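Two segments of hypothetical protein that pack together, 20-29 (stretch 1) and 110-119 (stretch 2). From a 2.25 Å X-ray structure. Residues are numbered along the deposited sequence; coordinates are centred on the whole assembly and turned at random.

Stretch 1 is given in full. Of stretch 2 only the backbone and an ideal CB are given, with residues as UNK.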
# COMPACT_ATOMS: atom_id res chain seq x y z
N LEU A 20 4.97 -3.58 -3.34
CA LEU A 20 4.03 -2.90 -2.46
C LEU A 20 4.44 -3.08 -0.99
O LEU A 20 4.30 -2.17 -0.18
CB LEU A 20 2.60 -3.43 -2.66
CG LEU A 20 1.91 -3.11 -3.98
CD1 LEU A 20 0.61 -3.89 -4.08
CD2 LEU A 20 1.63 -1.63 -4.06
N ILE A 21 4.90 -4.26 -0.63
CA ILE A 21 5.39 -4.49 0.72
C ILE A 21 6.47 -3.48 1.10
O ILE A 21 6.35 -2.78 2.14
CB ILE A 21 5.87 -5.95 0.89
CG1 ILE A 21 4.61 -6.85 0.92
CG2 ILE A 21 6.65 -6.11 2.21
CD1 ILE A 21 4.90 -8.35 0.94
N TYR A 22 7.49 -3.38 0.26
CA TYR A 22 8.55 -2.37 0.45
C TYR A 22 7.92 -0.98 0.60
O TYR A 22 8.26 -0.24 1.53
CB TYR A 22 9.57 -2.39 -0.71
CG TYR A 22 10.42 -1.11 -0.81
CD1 TYR A 22 11.63 -0.94 -0.09
CD2 TYR A 22 10.01 -0.08 -1.63
CE1 TYR A 22 12.38 0.25 -0.20
CE2 TYR A 22 10.76 1.09 -1.76
CZ TYR A 22 11.91 1.26 -1.04
OH TYR A 22 12.55 2.47 -1.24
N GLU A 23 7.00 -0.64 -0.32
CA GLU A 23 6.42 0.70 -0.31
C GLU A 23 5.59 1.02 0.97
O GLU A 23 5.66 2.13 1.51
CB GLU A 23 5.62 0.92 -1.57
CG GLU A 23 6.49 1.17 -2.81
CD GLU A 23 7.27 2.48 -2.75
OE1 GLU A 23 7.19 3.18 -1.70
OE2 GLU A 23 7.95 2.82 -3.75
N VAL A 24 4.82 0.04 1.44
CA VAL A 24 4.04 0.20 2.67
C VAL A 24 5.00 0.41 3.89
O VAL A 24 4.72 1.21 4.80
CB VAL A 24 3.10 -1.00 2.84
CG1 VAL A 24 2.42 -1.00 4.19
CG2 VAL A 24 2.03 -1.00 1.72
N ASN A 25 6.13 -0.29 3.92
CA ASN A 25 7.17 0.01 4.90
C ASN A 25 7.74 1.42 4.81
O ASN A 25 7.94 2.11 5.78
CB ASN A 25 8.30 -0.98 4.77
CG ASN A 25 7.91 -2.34 5.26
OD1 ASN A 25 7.29 -2.47 6.32
ND2 ASN A 25 8.27 -3.38 4.50
N ASN A 26 7.95 1.87 3.61
CA ASN A 26 8.37 3.22 3.38
C ASN A 26 7.35 4.21 3.90
O ASN A 26 7.71 5.24 4.43
CB ASN A 26 8.53 3.43 1.88
CG ASN A 26 9.51 4.47 1.56
OD1 ASN A 26 10.58 4.51 2.14
ND2 ASN A 26 9.17 5.34 0.61
N MSE A 27 6.08 3.93 3.68
CA MSE A 27 4.99 4.78 4.19
C MSE A 27 5.04 4.87 5.71
O MSE A 27 4.77 5.92 6.27
CB MSE A 27 3.64 4.25 3.75
CG MSE A 27 3.45 4.35 2.26
SE MSE A 27 1.79 3.51 1.76
CE MSE A 27 2.35 2.92 0.01
N GLN A 28 5.40 3.79 6.39
CA GLN A 28 5.52 3.84 7.84
C GLN A 28 6.65 4.80 8.25
O GLN A 28 6.50 5.59 9.18
CB GLN A 28 5.75 2.44 8.42
CG GLN A 28 5.66 2.41 9.95
CD GLN A 28 5.70 0.98 10.52
OE1 GLN A 28 5.84 -0.00 9.78
NE2 GLN A 28 5.58 0.87 11.84
N GLN A 29 7.75 4.78 7.54
CA GLN A 29 8.88 5.65 7.87
C GLN A 29 8.53 7.11 7.60
O GLN A 29 8.89 7.97 8.38
CB GLN A 29 10.16 5.25 7.14
CG GLN A 29 11.32 4.77 8.06
CD GLN A 29 11.47 5.60 9.38
OE1 GLN A 29 11.77 6.80 9.36
NE2 GLN A 29 11.26 4.93 10.52
N UNK A 110 -3.06 -3.94 5.97
CA UNK A 110 -2.46 -4.00 4.63
C UNK A 110 -1.26 -4.97 4.56
O UNK A 110 -1.20 -5.82 3.65
CB UNK A 110 -2.01 -2.60 4.20
N UNK A 111 -0.35 -4.90 5.52
CA UNK A 111 0.81 -5.82 5.52
C UNK A 111 0.27 -7.23 5.68
O UNK A 111 0.77 -8.16 5.03
CB UNK A 111 1.81 -5.49 6.63
N UNK A 112 -0.79 -7.39 6.49
CA UNK A 112 -1.35 -8.72 6.66
C UNK A 112 -1.89 -9.30 5.32
O UNK A 112 -1.53 -10.40 4.90
CB UNK A 112 -2.47 -8.67 7.71
N UNK A 113 -2.71 -8.54 4.63
CA UNK A 113 -3.20 -8.95 3.32
C UNK A 113 -2.09 -9.22 2.30
O UNK A 113 -2.14 -10.18 1.53
CB UNK A 113 -4.14 -7.87 2.77
N UNK A 114 -1.13 -8.31 2.25
CA UNK A 114 -0.01 -8.43 1.32
C UNK A 114 0.78 -9.72 1.52
O UNK A 114 1.19 -10.36 0.56
CB UNK A 114 0.92 -7.23 1.47
N UNK A 115 0.98 -10.11 2.78
CA UNK A 115 1.67 -11.36 3.06
C UNK A 115 0.89 -12.57 2.55
O UNK A 115 1.50 -13.52 2.06
CB UNK A 115 1.92 -11.49 4.56
N UNK A 116 -0.43 -12.55 2.71
CA UNK A 116 -1.27 -13.66 2.28
C UNK A 116 -1.23 -13.79 0.77
O UNK A 116 -1.29 -14.90 0.21
CB UNK A 116 -2.71 -13.47 2.76
N UNK A 117 -1.16 -12.64 0.11
CA UNK A 117 -1.13 -12.60 -1.33
C UNK A 117 0.20 -13.15 -1.75
O UNK A 117 0.26 -14.06 -2.58
CB UNK A 117 -1.36 -11.19 -1.87
N UNK A 118 1.27 -12.62 -1.15
CA UNK A 118 2.63 -13.08 -1.45
C UNK A 118 2.69 -14.58 -1.30
O UNK A 118 3.14 -15.23 -2.20
CB UNK A 118 3.66 -12.41 -0.54
N UNK A 119 2.20 -15.14 -0.19
CA UNK A 119 2.14 -16.62 -0.04
C UNK A 119 1.37 -17.26 -1.19
O UNK A 119 1.81 -18.25 -1.74
CB UNK A 119 1.48 -17.00 1.29

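Both stretches are helical throughout, and their axes run nearly antiparallel, at 166°, with a closest approach of 10.3 Å. The register is set where the CA of I21 lies 6.7 Å from the CA of position 114. At this spacing side chains of moderate size can fill the gap, and the helical repeat turns 110, 114 and 118 toward stretch 1, with 111 and 115 to the side.

At position 110 the CA-to-CB bond points toward stretch 1, and the ideal CB lies 4.7 Å from V24 CG1. The surroundings offered by V24 are apolar, so valine, isoleucine or leucine would suit, and alanine would leave more room. The residue is V110, with chi1 in the t well; its CG1 meets V24 CG2 at 3.8 Å.

Position 111 points sideways, its ideal CB 5.1 Å from V24 CG1. Beyond that methyl group lie the I21 carbonyl and the amides of N25 and Q28, so a long side chain with an apolar stem and a polar end is favoured: glutamine, glutamate, lysine or arginine. The residue is Q111. Its CG packs on V24 CG1 at 3.8 Å, and its m, t rotamer carries the amide onward to the polar groups. Q111 NE2 approaches N25 OD1 to 2.9 Å, but the angle is too poor for a hydrogen bond. Water supplies the better geometry: water 1 accepts from Q111 NE2 at 3.0 Å and donates to I21 O at 3.1 Å, while water 2 donates to Q111 OE1 at 2.7 Å and, weakly, to Q28 OE1 at 3.4 Å.

Positions 112 and 113 have no atom of stretch 1 within 5.5 Å of their ideal CB, so stretch 1 leaves their identity unconstrained. They are Y112 and D113; the latter's carboxylate is hydrogen-bonded elsewhere in the structure.

Position 114 is the most tightly defined. Its CB points toward stretch 1 and, in ideal form, already lies 3.7 Å from I21 CG1, with L20 and V24 also nearby. An aliphatic side chain is expected, leucine, isoleucine or methionine being plausible. L114, in the m, t rotamer, packs against all three residues, with closest approaches of 3.7 Å from its CB to I21 CG1, 3.9 Å from its CD1 to V24 CG2 and 4.1 Å from its CD2 to L20 CD1. It has the largest covered area of stretch 2, 78 Å².

Position 115 points sideways with nothing near its ideal CB, so only a longer side chain could reach I21, and many polar residues are compatible. Q115 does reach it: its OE1 comes to 3.7 Å from I21 CD1, a contact without a polar partner.

At positions 116 and 117 no atom of stretch 1 lies within 5.5 Å of the ideal CB, so almost any helix-compatible residue would suit; they are N116 and I117.

Position 118 points toward stretch 1, its ideal CB 4.5 Å from I21 CD1, which favours an aliphatic group such as leucine, methionine or valine. L118 extends this apolar contact, its CD2 lying 4.2 Å from I21 CD1.

Position 119 is equally unconstrained, its ideal CB having no neighbour within 5.5 Å, and D119 makes no contact.

Stretch 2, residues 110-119: VQYDLQNILD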
# COMPACT_ATOMS: atom_id res chain seq x y z
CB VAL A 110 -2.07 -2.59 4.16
CG1 VAL A 110 -1.24 -2.61 2.93
CG2 VAL A 110 -3.36 -1.77 3.89
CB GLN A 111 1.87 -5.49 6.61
CG GLN A 111 2.40 -4.04 6.49
CD GLN A 111 3.38 -3.58 7.60
OE1 GLN A 111 3.09 -3.68 8.82
NE2 GLN A 111 4.55 -3.05 7.17
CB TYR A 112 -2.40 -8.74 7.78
CG TYR A 112 -3.12 -10.04 7.86
CD1 TYR A 112 -4.23 -10.29 7.05
CD2 TYR A 112 -2.68 -11.05 8.71
CE1 TYR A 112 -4.89 -11.51 7.09
CE2 TYR A 112 -3.34 -12.28 8.76
CZ TYR A 112 -4.43 -12.50 7.94
OH TYR A 112 -5.07 -13.72 7.96
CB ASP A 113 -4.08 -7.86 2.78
CG ASP A 113 -5.44 -7.80 3.47
OD1 ASP A 113 -5.82 -8.78 4.17
OD2 ASP A 113 -6.13 -6.77 3.29
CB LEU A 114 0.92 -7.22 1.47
CG LEU A 114 0.36 -5.92 0.88
CD1 LEU A 114 1.33 -4.80 1.15
CD2 LEU A 114 0.11 -6.02 -0.63
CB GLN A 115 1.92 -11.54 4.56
CG GLN A 115 3.06 -10.75 5.09
CD GLN A 115 4.40 -11.14 4.44
OE1 GLN A 115 5.20 -10.27 4.13
NE2 GLN A 115 4.61 -12.45 4.21
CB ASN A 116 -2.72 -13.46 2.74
CG ASN A 116 -2.92 -13.75 4.22
OD1 ASN A 116 -2.15 -14.49 4.84
ND2 ASN A 116 -3.96 -13.18 4.79
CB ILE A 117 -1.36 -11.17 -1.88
CG1 ILE A 117 -2.81 -10.76 -1.65
CG2 ILE A 117 -1.02 -11.11 -3.35
CD1 ILE A 117 -3.11 -9.30 -2.00
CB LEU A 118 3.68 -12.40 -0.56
CG LEU A 118 5.16 -12.67 -0.92
CD1 LEU A 118 5.58 -11.91 -2.19
CD2 LEU A 118 6.10 -12.33 0.24
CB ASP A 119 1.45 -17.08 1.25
CG ASP A 119 2.09 -16.55 2.50
OD1 ASP A 119 3.13 -15.86 2.40
OD2 ASP A 119 1.52 -16.80 3.59
O HOH W 1 4.67 -4.14 4.42
O HOH W 2 3.98 -2.57 11.11
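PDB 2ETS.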